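PDB 3T33: LanC-like protein GCR2 from Arabidopsis thaliana, which binds zinc, belongs to the LanC-like protein family and may play a role in abscisic acid signalling. Local coordinates for residues R161-S164 with D165-Y168. Residues are numbered along the deposited sequence; the frame is centred on the assembly and turned at random.
Sequences RLPS and DLPY
Pro163 and Leu166 meet across a tight reversal of the chain, joined by both backbone and side chains. The backbone bond runs from Leu166 N to Pro163 O at 3.1 Å and is nearly straight, with an N-H...O angle of 172°. It reaches the oxygen from well above the carbonyl plane, 57° out of it. The bond closes a turn from Pro163 to Leu166, and the backbone torsions of Ser164 and Asp165, both in the right-handed helical region, make it a type I beta turn.

The turn also brings together the side chains of its first and last residues. The proline ring turns its CD atom to the branch point of the leucine, Pro163 CD lying 3.8 Å from Leu166 CG, and the two groups approach at a slant. Leu166 extends the apolar patch one residue back, its CD1 standing 4.1 Å from Leu162 CD2 where the two side chains cross at about a right angle. The first torsion of Leu162 sets CG anti to its carbonyl carbon (chi1 -45°), which sends the isobutyl group to this meeting point. On another flank of the proline ring, Pro163 CB packs against Asp165 CB at 3.8 Å, while the carboxylate of Asp165 leads away from the preceding residues.

Further out, Leu162 and Leu166 both touch Val124 of another loop, and Leu162 also reaches Val201 and Tyr177. Beyond the turn, Tyr168 is anchored by a hydrogen bond between its OH and Glu204. The turn is thus a surface feature, away from the zinc site, and the centre of the contact lies about 23 Å from the centre of the chain; it belongs to the loop linking helix 147-158 to helix 174-188, with Leu162 and Tyr168 fastening that loop to helices 174-188 and 195-212.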
loop_
_atom_site.group_PDB
_atom_site.type_symbol
_atom_site.label_atom_id
_atom_site.label_comp_id
_atom_site.label_asym_id
_atom_site.label_seq_id
_atom_site.Cartn_x
_atom_site.Cartn_y
_atom_site.Cartn_z
ATOM N N ARG A 161 1.815 22.658 8.899
ATOM C CA ARG A 161 0.490 23.182 9.183
ATOM C C ARG A 161 -0.469 22.871 8.046
ATOM O O ARG A 161 -0.061 22.800 6.885
ATOM C CB ARG A 161 0.558 24.709 9.377
ATOM C CG ARG A 161 1.516 25.174 10.497
ATOM C CD ARG A 161 0.883 24.938 11.860
ATOM N NE ARG A 161 1.895 25.305 12.862
ATOM C CZ ARG A 161 2.794 24.466 13.370
ATOM N NH1 ARG A 161 2.826 23.160 12.968
ATOM N NH2 ARG A 161 3.703 24.948 14.231
ATOM N N LEU A 162 -1.745 22.697 8.365
ATOM C CA LEU A 162 -2.719 22.330 7.350
ATOM C C LEU A 162 -3.554 23.512 6.924
ATOM O O LEU A 162 -4.358 23.969 7.737
ATOM C CB LEU A 162 -3.669 21.258 7.888
ATOM C CG LEU A 162 -2.969 20.122 8.636
ATOM C CD1 LEU A 162 -4.009 19.259 9.325
ATOM C CD2 LEU A 162 -2.140 19.284 7.647
ATOM N N PRO A 163 -3.433 23.973 5.655
ATOM C CA PRO A 163 -4.375 25.039 5.198
ATOM C C PRO A 163 -5.830 24.620 5.359
ATOM O O PRO A 163 -6.132 23.450 5.181
ATOM C CB PRO A 163 -4.068 25.188 3.702
ATOM C CG PRO A 163 -2.838 24.411 3.397
ATOM C CD PRO A 163 -2.599 23.446 4.551
ATOM N N SER A 164 -6.752 25.548 5.658
ATOM C CA SER A 164 -8.196 25.196 5.767
ATOM C C SER A 164 -8.751 24.701 4.429
ATOM O O SER A 164 -9.824 24.081 4.327
ATOM C CB SER A 164 -9.009 26.404 6.242
ATOM O OG SER A 164 -9.038 27.412 5.227
ATOM N N ASP A 165 -7.976 25.008 3.416
ATOM C CA ASP A 165 -8.159 24.669 2.020
ATOM C C ASP A 165 -7.999 23.141 1.655
ATOM O O ASP A 165 -8.500 22.667 0.618
ATOM C CB ASP A 165 -7.017 25.444 1.329
ATOM C CG ASP A 165 -7.321 25.803 -0.061
ATOM O OD1 ASP A 165 -8.380 25.375 -0.537
ATOM O OD2 ASP A 165 -6.505 26.521 -0.685
ATOM N N LEU A 166 -7.261 22.392 2.464
ATOM C CA LEU A 166 -6.825 21.019 2.060
ATOM C C LEU A 166 -7.964 20.068 1.785
ATOM O O LEU A 166 -9.007 20.198 2.368
ATOM C CB LEU A 166 -5.940 20.420 3.144
ATOM C CG LEU A 166 -4.421 20.556 2.964
ATOM C CD1 LEU A 166 -3.806 19.599 3.952
ATOM C CD2 LEU A 166 -3.931 20.249 1.550
ATOM N N PRO A 167 -7.779 19.099 0.882
ATOM C CA PRO A 167 -8.831 18.048 0.813
ATOM C C PRO A 167 -8.783 17.026 1.964
ATOM O O PRO A 167 -8.042 17.224 2.920
ATOM C CB PRO A 167 -8.595 17.379 -0.530
ATOM C CG PRO A 167 -7.214 17.774 -0.957
ATOM C CD PRO A 167 -6.800 19.012 -0.220
ATOM N N TYR A 168 -9.563 15.949 1.874
ATOM C CA TYR A 168 -9.634 14.967 2.982
ATOM C C TYR A 168 -8.974 13.608 2.709
ATOM O O TYR A 168 -8.815 12.808 3.623
ATOM C CB TYR A 168 -11.098 14.764 3.455
ATOM C CG TYR A 168 -11.625 16.079 3.950
ATOM C CD1 TYR A 168 -11.481 16.426 5.281
ATOM C CD2 TYR A 168 -12.149 17.026 3.065
ATOM C CE1 TYR A 168 -11.886 17.629 5.749
ATOM C CE2 TYR A 168 -12.526 18.298 3.539
ATOM C CZ TYR A 168 -12.391 18.575 4.886
ATOM O OH TYR A 168 -12.772 19.785 5.430
#